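Local coordinates for protein SCO1 homolog 1, mitochondrial (Arabidopsis thaliana, PDB 6N5U) that binds copper and is thought to act in cellular copper homeostasis, mitochondrial redox signalling or copper insertion into the active site of cytochrome c oxidase, at residues D58-N63 against G160-I165; E104-V109 against V115-T120. All blocks are in the same frame, centred on the assembly; numbering follows the deposited sequence.

Interaction 1: residues D58-N63 against G160-I165; sequences DKIKEN and GVVKEI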
ATOM      1  N   ASP A  58     -10.349   3.132  -9.644  1.00 60.16           N
ATOM      2  CA  ASP A  58     -11.600   3.301 -10.398  1.00 63.14           C
ATOM      3  C   ASP A  58     -11.387   3.818 -11.814  1.00 69.98           C
ATOM      4  O   ASP A  58     -12.059   3.355 -12.731  1.00 74.16           O
ATOM      5  CB  ASP A  58     -12.573   4.218  -9.631  1.00 64.28           C
ATOM      6  CG  ASP A  58     -13.079   3.643  -8.312  1.00 65.65           C
ATOM      7  OD1 ASP A  58     -12.875   2.423  -8.072  1.00 64.55           O
ATOM      8  OD2 ASP A  58     -13.688   4.410  -7.519  1.00 64.06           O
ATOM      9  N   LYS A  59     -10.474   4.781 -11.997  1.00 64.66           N
ATOM     10  CA  LYS A  59     -10.177   5.347 -13.314  1.00 67.29           C
ATOM     11  C   LYS A  59      -9.525   4.311 -14.233  1.00 72.17           C
ATOM     12  O   LYS A  59      -9.952   4.170 -15.377  1.00 75.81           O
ATOM     13  CB  LYS A  59      -9.306   6.588 -13.178  1.00 68.76           C
ATOM     14  CG  LYS A  59     -10.057   7.809 -12.708  1.00 72.44           C
ATOM     15  CD  LYS A  59      -9.549   9.040 -13.439  1.00 80.19           C
ATOM     16  CE  LYS A  59     -10.177  10.296 -12.925  1.00 91.09           C
ATOM     17  NZ  LYS A  59     -11.668  10.226 -12.937  1.00 96.68           N
ATOM     18  N   ILE A  60      -8.527   3.568 -13.721  1.00 65.49           N
ATOM     19  CA  ILE A  60      -7.843   2.466 -14.406  1.00 65.91           C
ATOM     20  C   ILE A  60      -8.913   1.501 -14.948  1.00 74.57           C
ATOM     21  O   ILE A  60      -8.895   1.199 -16.147  1.00 77.85           O
ATOM     22  CB  ILE A  60      -6.913   1.728 -13.409  1.00 65.45           C
ATOM     23  CG1 ILE A  60      -5.652   2.556 -13.054  1.00 62.90           C
ATOM     24  CG2 ILE A  60      -6.556   0.331 -13.918  1.00 68.25           C
ATOM     25  CD1 ILE A  60      -4.960   2.118 -11.704  1.00 62.35           C
ATOM     26  N   LYS A  61      -9.866   1.052 -14.062  1.00 69.33           N
ATOM     27  CA  LYS A  61     -10.931   0.124 -14.425  1.00 71.25           C
ATOM     28  C   LYS A  61     -11.807   0.685 -15.532  1.00 81.01           C
ATOM     29  O   LYS A  61     -12.111  -0.043 -16.476  1.00 83.93           O
ATOM     30  CB  LYS A  61     -11.752  -0.303 -13.193  1.00 71.01           C
ATOM     31  CG  LYS A  61     -12.959  -1.223 -13.473  1.00 77.36           C
ATOM     32  CD  LYS A  61     -12.560  -2.568 -14.069  1.00 87.35           C
ATOM     33  CE  LYS A  61     -13.673  -3.572 -13.987  1.00 91.65           C
ATOM     34  NZ  LYS A  61     -13.318  -4.843 -14.670  1.00100.53           N
ATOM     35  N   GLU A  62     -12.188   1.975 -15.438  1.00 78.97           N
ATOM     36  CA  GLU A  62     -13.033   2.642 -16.440  1.00 83.24           C
ATOM     37  C   GLU A  62     -12.345   2.700 -17.807  1.00 90.13           C
ATOM     38  O   GLU A  62     -12.985   2.455 -18.824  1.00 94.41           O
ATOM     39  CB  GLU A  62     -13.394   4.077 -15.998  1.00 83.75           C
ATOM     40  CG  GLU A  62     -14.425   4.175 -14.887  1.00 96.28           C
ATOM     41  CD  GLU A  62     -14.430   5.496 -14.137  1.00116.01           C
ATOM     42  OE1 GLU A  62     -14.338   6.554 -14.802  1.00106.89           O
ATOM     43  OE2 GLU A  62     -14.524   5.475 -12.886  1.00100.72           O
ATOM     44  N   ASN A  63     -11.041   3.004 -17.814  1.00 84.35           N
ATOM     45  CA  ASN A  63     -10.228   3.217 -19.011  1.00 85.80           C
ATOM     46  C   ASN A  63      -9.630   1.972 -19.651  1.00 90.70           C
ATOM     47  O   ASN A  63      -9.460   1.964 -20.872  1.00 93.75           O
ATOM     48  CB  ASN A  63      -9.118   4.216 -18.702  1.00 80.27           C
ATOM     49  CG  ASN A  63      -9.593   5.529 -18.122  1.00 95.21           C
ATOM     50  OD1 ASN A  63     -10.769   5.903 -18.182  1.00 98.21           O
ATOM     51  ND2 ASN A  63      -8.685   6.258 -17.524  1.00 77.49           N
ATOM     52  N   GLY A 160      -0.194   6.038 -16.348  1.00 66.25           N
ATOM     53  CA  GLY A 160       0.987   5.222 -16.145  1.00 64.61           C
ATOM     54  C   GLY A 160       0.666   3.761 -15.913  1.00 67.64           C
ATOM     55  O   GLY A 160       1.157   2.907 -16.647  1.00 70.44           O
ATOM     56  N   VAL A 161      -0.174   3.455 -14.911  1.00 60.46           N
ATOM     57  CA  VAL A 161      -0.549   2.072 -14.589  1.00 58.78           C
ATOM     58  C   VAL A 161      -1.151   1.397 -15.824  1.00 67.81           C
ATOM     59  O   VAL A 161      -0.728   0.291 -16.172  1.00 67.90           O
ATOM     60  CB  VAL A 161      -1.431   1.952 -13.305  1.00 58.39           C
ATOM     61  CG1 VAL A 161      -1.989   0.543 -13.134  1.00 58.10           C
ATOM     62  CG2 VAL A 161      -0.655   2.368 -12.054  1.00 54.58           C
ATOM     63  N   VAL A 162      -2.074   2.110 -16.525  1.00 68.01           N
ATOM     64  CA  VAL A 162      -2.756   1.639 -17.735  1.00 71.97           C
ATOM     65  C   VAL A 162      -1.730   1.333 -18.850  1.00 80.25           C
ATOM     66  O   VAL A 162      -1.830   0.270 -19.462  1.00 82.94           O
ATOM     67  CB  VAL A 162      -3.913   2.594 -18.162  1.00 77.80           C
ATOM     68  CG1 VAL A 162      -4.466   2.268 -19.558  1.00 82.02           C
ATOM     69  CG2 VAL A 162      -5.041   2.575 -17.123  1.00 75.46           C
ATOM     70  N   LYS A 163      -0.703   2.202 -19.043  1.00 77.36           N
ATOM     71  CA  LYS A 163       0.369   2.025 -20.037  1.00 79.32           C
ATOM     72  C   LYS A 163       1.178   0.760 -19.762  1.00 82.31           C
ATOM     73  O   LYS A 163       1.428  -0.026 -20.678  1.00 85.47           O
ATOM     74  CB  LYS A 163       1.294   3.263 -20.091  1.00 81.63           C
ATOM     75  CG  LYS A 163       2.391   3.169 -21.163  1.00 97.44           C
ATOM     76  CD  LYS A 163       3.180   4.453 -21.285  1.00104.24           C
ATOM     77  CE  LYS A 163       3.991   4.451 -22.554  1.00117.69           C
ATOM     78  NZ  LYS A 163       4.544   5.800 -22.868  1.00124.13           N
ATOM     79  N   GLU A 164       1.567   0.561 -18.501  1.00 74.36           N
ATOM     80  CA  GLU A 164       2.324  -0.595 -18.050  1.00 72.46           C
ATOM     81  C   GLU A 164       1.574  -1.903 -18.310  1.00 77.92           C
ATOM     82  O   GLU A 164       2.129  -2.786 -18.963  1.00 80.58           O
ATOM     83  CB  GLU A 164       2.718  -0.451 -16.564  1.00 69.52           C
ATOM     84  CG  GLU A 164       3.781   0.605 -16.274  1.00 73.21           C
ATOM     85  CD  GLU A 164       5.079   0.464 -17.044  1.00 93.35           C
ATOM     86  OE1 GLU A 164       5.497  -0.685 -17.317  1.00 86.41           O
ATOM     87  OE2 GLU A 164       5.674   1.507 -17.389  1.00 96.31           O
ATOM     88  N   ILE A 165       0.299  -1.996 -17.871  1.00 73.10           N
ATOM     89  CA  ILE A 165      -0.556  -3.188 -18.016  1.00 73.86           C
ATOM     90  C   ILE A 165      -0.611  -3.680 -19.466  1.00 82.85           C
ATOM     91  O   ILE A 165      -0.402  -4.874 -19.712  1.00 83.78           O
ATOM     92  CB  ILE A 165      -1.980  -2.994 -17.399  1.00 74.68           C
ATOM     93  CG1 ILE A 165      -1.898  -2.775 -15.881  1.00 69.52           C
ATOM     94  CG2 ILE A 165      -2.887  -4.195 -17.717  1.00 78.62           C
ATOM     95  CD1 ILE A 165      -3.138  -2.234 -15.225  1.00 78.33           C
TER
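The carbonyl oxygen of I60, the residue at the centre of this contact, accepts a hydrogen bond from the hydroxyl of S64, one turn further along helix 45-64. No hydrogen bond crosses to 160-165; the close contacts are carbon to carbon. The segments 58-63 and 160-165 of this thioredoxin-fold domain run with their axes 10.0 Å apart at closest approach and cross at -48°, and I60 points toward 160-165. Its CG1 lies anti to the carbonyl carbon (chi1 -73°), which carries I60 CD1 to V161 CG1, 3.7 Å away; the two side chains cross at about a right angle. V162 comes the other way, sliding past I60 in the opposite direction, and its CG2 rests 3.9 Å from I60 CA and 4.1 Å from I60 CG1. I60 CG2 lies 4.2 Å from V162 CG2 and more loosely, 4.5 Å, from I165 CD1. Toward the sheet, I60 and I165 both touch V68 of strand 68-74, and V161 meets L137 and Y148. K59 and N63 extend the contact to T158, a turn before V161 and V162. With only carbon atoms meeting at its centre, the contact rests on burial and fit rather than on directional bonds.

Interaction 2: residues E104-V109 against V115-T120; sequences EEIKSV and VYYMKT
Y117 reaches from the start of strand 117-121 to helix 103-112 and puts its hydroxyl end against the backbone of K107. The strand is one arm of the beta hairpin 117-121/127-131, an addition to the thioredoxin fold that carries the copper ligand H131. K107 CA stands at the edge of the ring, near its plane, 3.2 Å from Y117 OH, and K107 CB is 3.4 Å from the same oxygen. The backbone N of K107 is also near, but its angle is too poor for a hydrogen bond. I106 approaches the ring obliquely, its CG2 4.1 Å from Y117 CZ. Beyond CG the lysine is extended and its end leads away from the tyrosine, so the root of that side chain makes the contact.

The CB bond of Y117 points toward the helix, and with CG between the backbone N and the carbonyl carbon (chi1 76°) the ring's hydroxyl end arrives at K107. Around this first shell, Y117 also touches A110, V75, V129 and H131, which places the ring between the helix and the metal-bearing arm of the hairpin. I106 in turn packs on L15 and P77, while E105 ties the helix to R22 by a salt bridge. With an alanine in place of Y117, the ring would be gone and H131 and K107 would probably lose a shared neighbour, opening a gap between hairpin and helix. On the helix side, the CG2 methyl of I106, set anti to the backbone N, is the branch that reaches the tyrosine, 4.1 Å from Y117 OH as it is from Y117 CZ.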
ATOM      1  N   GLU A 104       8.837  -6.944  13.717  1.00 48.60           N
ATOM      2  CA  GLU A 104       9.870  -7.726  13.015  1.00 48.94           C
ATOM      3  C   GLU A 104       9.368  -8.100  11.619  1.00 51.49           C
ATOM      4  O   GLU A 104      10.120  -7.992  10.660  1.00 51.60           O
ATOM      5  CB  GLU A 104      10.217  -8.991  13.819  1.00 53.00           C
ATOM      6  CG  GLU A 104      11.524  -9.654  13.415  1.00 72.50           C
ATOM      7  CD  GLU A 104      11.689 -11.099  13.862  1.00114.44           C
ATOM      8  OE1 GLU A 104      11.740 -11.350  15.090  1.00129.55           O
ATOM      9  OE2 GLU A 104      11.773 -11.984  12.980  1.00114.84           O
ATOM     10  N   GLU A 105       8.100  -8.538  11.509  1.00 48.26           N
ATOM     11  CA  GLU A 105       7.451  -8.902  10.246  1.00 47.38           C
ATOM     12  C   GLU A 105       7.426  -7.690   9.309  1.00 50.31           C
ATOM     13  O   GLU A 105       7.785  -7.828   8.129  1.00 50.98           O
ATOM     14  CB  GLU A 105       6.026  -9.445  10.490  1.00 48.76           C
ATOM     15  CG  GLU A 105       5.999 -10.942  10.753  1.00 57.20           C
ATOM     16  CD  GLU A 105       4.702 -11.556  11.246  1.00 70.08           C
ATOM     17  OE1 GLU A 105       3.691 -10.831  11.362  1.00 38.52           O
ATOM     18  OE2 GLU A 105       4.701 -12.777  11.523  1.00 79.84           O
ATOM     19  N   ILE A 106       7.059  -6.504   9.864  1.00 45.45           N
ATOM     20  CA  ILE A 106       7.003  -5.199   9.189  1.00 44.73           C
ATOM     21  C   ILE A 106       8.409  -4.755   8.761  1.00 52.42           C
ATOM     22  O   ILE A 106       8.558  -4.178   7.685  1.00 54.37           O
ATOM     23  CB  ILE A 106       6.299  -4.145  10.092  1.00 46.70           C
ATOM     24  CG1 ILE A 106       4.802  -4.509  10.386  1.00 46.32           C
ATOM     25  CG2 ILE A 106       6.443  -2.707   9.563  1.00 47.26           C
ATOM     26  CD1 ILE A 106       3.820  -4.687   9.165  1.00 48.10           C
ATOM     27  N   LYS A 107       9.431  -5.048   9.590  1.00 48.96           N
ATOM     28  CA  LYS A 107      10.845  -4.726   9.337  1.00 49.35           C
ATOM     29  C   LYS A 107      11.349  -5.502   8.115  1.00 53.98           C
ATOM     30  O   LYS A 107      12.077  -4.943   7.291  1.00 53.77           O
ATOM     31  CB  LYS A 107      11.699  -5.056  10.591  1.00 53.16           C
ATOM     32  CG  LYS A 107      13.187  -4.739  10.509  1.00 62.01           C
ATOM     33  CD  LYS A 107      13.959  -5.442  11.640  1.00 81.82           C
ATOM     34  CE  LYS A 107      15.451  -5.561  11.372  1.00 97.58           C
ATOM     35  NZ  LYS A 107      16.138  -6.428  12.375  1.00100.88           N
ATOM     36  N   SER A 108      10.962  -6.791   8.013  1.00 50.21           N
ATOM     37  CA  SER A 108      11.350  -7.686   6.928  1.00 49.85           C
ATOM     38  C   SER A 108      10.752  -7.243   5.579  1.00 49.66           C
ATOM     39  O   SER A 108      11.471  -7.224   4.573  1.00 48.49           O
ATOM     40  CB  SER A 108      10.946  -9.116   7.265  1.00 53.77           C
ATOM     41  OG  SER A 108      11.084 -10.003   6.168  1.00 62.07           O
ATOM     42  N   VAL A 109       9.457  -6.861   5.568  1.00 42.75           N
ATOM     43  CA  VAL A 109       8.777  -6.442   4.331  1.00 40.54           C
ATOM     44  C   VAL A 109       9.253  -5.041   3.866  1.00 42.17           C
ATOM     45  O   VAL A 109       9.417  -4.836   2.663  1.00 40.96           O
ATOM     46  CB  VAL A 109       7.226  -6.581   4.409  1.00 42.17           C
ATOM     47  CG1 VAL A 109       6.600  -5.601   5.402  1.00 39.87           C
ATOM     48  CG2 VAL A 109       6.589  -6.476   3.026  1.00 41.69           C
ATOM     49  N   VAL A 115      12.052   0.237   1.819  1.00 40.62           N
ATOM     50  CA  VAL A 115      11.266   1.296   2.439  1.00 39.86           C
ATOM     51  C   VAL A 115      11.942   1.775   3.736  1.00 43.91           C
ATOM     52  O   VAL A 115      12.322   0.964   4.589  1.00 44.43           O
ATOM     53  CB  VAL A 115       9.786   0.852   2.663  1.00 42.73           C
ATOM     54  CG1 VAL A 115       9.003   1.874   3.486  1.00 41.77           C
ATOM     55  CG2 VAL A 115       9.085   0.592   1.333  1.00 42.73           C
ATOM     56  N   TYR A 116      12.093   3.099   3.867  1.00 38.46           N
ATOM     57  CA  TYR A 116      12.604   3.736   5.070  1.00 37.50           C
ATOM     58  C   TYR A 116      11.389   4.030   5.974  1.00 39.74           C
ATOM     59  O   TYR A 116      10.357   4.496   5.486  1.00 38.22           O
ATOM     60  CB  TYR A 116      13.332   5.052   4.700  1.00 39.41           C
ATOM     61  CG  TYR A 116      13.359   6.077   5.816  1.00 41.14           C
ATOM     62  CD1 TYR A 116      14.183   5.909   6.924  1.00 43.97           C
ATOM     63  CD2 TYR A 116      12.544   7.207   5.774  1.00 41.14           C
ATOM     64  CE1 TYR A 116      14.177   6.822   7.974  1.00 45.27           C
ATOM     65  CE2 TYR A 116      12.557   8.146   6.804  1.00 42.72           C
ATOM     66  CZ  TYR A 116      13.374   7.947   7.904  1.00 49.83           C
ATOM     67  OH  TYR A 116      13.397   8.861   8.929  1.00 53.55           O
ATOM     68  N   TYR A 117      11.521   3.779   7.276  1.00 36.88           N
ATOM     69  CA  TYR A 117      10.496   4.100   8.269  1.00 36.76           C
ATOM     70  C   TYR A 117      11.157   4.319   9.627  1.00 45.05           C
ATOM     71  O   TYR A 117      12.025   3.540  10.031  1.00 47.28           O
ATOM     72  CB  TYR A 117       9.319   3.100   8.277  1.00 36.67           C
ATOM     73  CG  TYR A 117       9.578   1.768   8.936  1.00 39.22           C
ATOM     74  CD1 TYR A 117      10.190   0.730   8.239  1.00 41.18           C
ATOM     75  CD2 TYR A 117       9.130   1.510  10.224  1.00 40.72           C
ATOM     76  CE1 TYR A 117      10.436  -0.501   8.846  1.00 43.33           C
ATOM     77  CE2 TYR A 117       9.369   0.285  10.840  1.00 42.70           C
ATOM     78  CZ  TYR A 117      10.021  -0.722  10.148  1.00 51.83           C
ATOM     79  OH  TYR A 117      10.268  -1.922  10.769  1.00 55.65           O
ATOM     80  N   MET A 118      10.825   5.420  10.288  1.00 43.66           N
ATOM     81  CA  MET A 118      11.427   5.774  11.571  1.00 46.16           C
ATOM     82  C   MET A 118      10.457   6.571  12.441  1.00 49.67           C
ATOM     83  O   MET A 118       9.901   7.576  12.008  1.00 49.68           O
ATOM     84  CB  MET A 118      12.687   6.596  11.325  1.00 51.75           C
ATOM     85  CG  MET A 118      13.512   6.842  12.555  1.00 60.07           C
ATOM     86  SD  MET A 118      14.935   7.883  12.145  1.00 69.41           S
ATOM     87  CE  MET A 118      16.047   6.634  11.425  1.00 65.69           C
ATOM     88  N   LYS A 119      10.273   6.128  13.675  1.00 46.81           N
ATOM     89  CA  LYS A 119       9.430   6.803  14.655  1.00 46.72           C
ATOM     90  C   LYS A 119      10.008   8.176  14.949  1.00 54.38           C
ATOM     91  O   LYS A 119      11.234   8.345  15.069  1.00 56.63           O
ATOM     92  CB  LYS A 119       9.335   5.982  15.935  1.00 47.39           C
ATOM     93  CG  LYS A 119       8.093   5.133  15.959  1.00 43.27           C
ATOM     94  CD  LYS A 119       8.097   4.127  17.068  1.00 51.70           C
ATOM     95  CE  LYS A 119       7.799   4.695  18.421  1.00 55.81           C
ATOM     96  NZ  LYS A 119       7.354   3.611  19.310  1.00 66.07           N
ATOM     97  N   THR A 120       9.108   9.151  15.016  1.00 50.21           N
ATOM     98  CA  THR A 120       9.360  10.566  15.219  1.00 52.87           C
ATOM     99  C   THR A 120       8.528  10.964  16.436  1.00 58.99           C
ATOM    100  O   THR A 120       7.327  10.758  16.431  1.00 54.96           O
ATOM    101  CB  THR A 120       8.995  11.267  13.879  1.00 61.83           C
ATOM    102  OG1 THR A 120      10.120  11.172  13.003  1.00 62.48           O
ATOM    103  CG2 THR A 120       8.500  12.720  14.031  1.00 60.54           C
TER

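How the interactions relate
Interactions 1 and 2 lie on opposite sides of the chain's centre, their own centres 30 Å apart and their nearest atoms about 17 Å apart, so they do not touch. Along the chain, 104-109 and 115-120 are nested inside the long loop that 58-63 and 160-165 close. Interaction 2 is the nearer to the metal: the side chain of Y117 is about 4 Å from that of H131 and about 10 Å from the bound copper(I) ion, which C42, C46 and H131 coordinate. Interaction 1 lies away from the copper site, although its first helix, 45-64, carries C46 near the opposite end. It joins two helices, interaction 2 a helix and a hairpin.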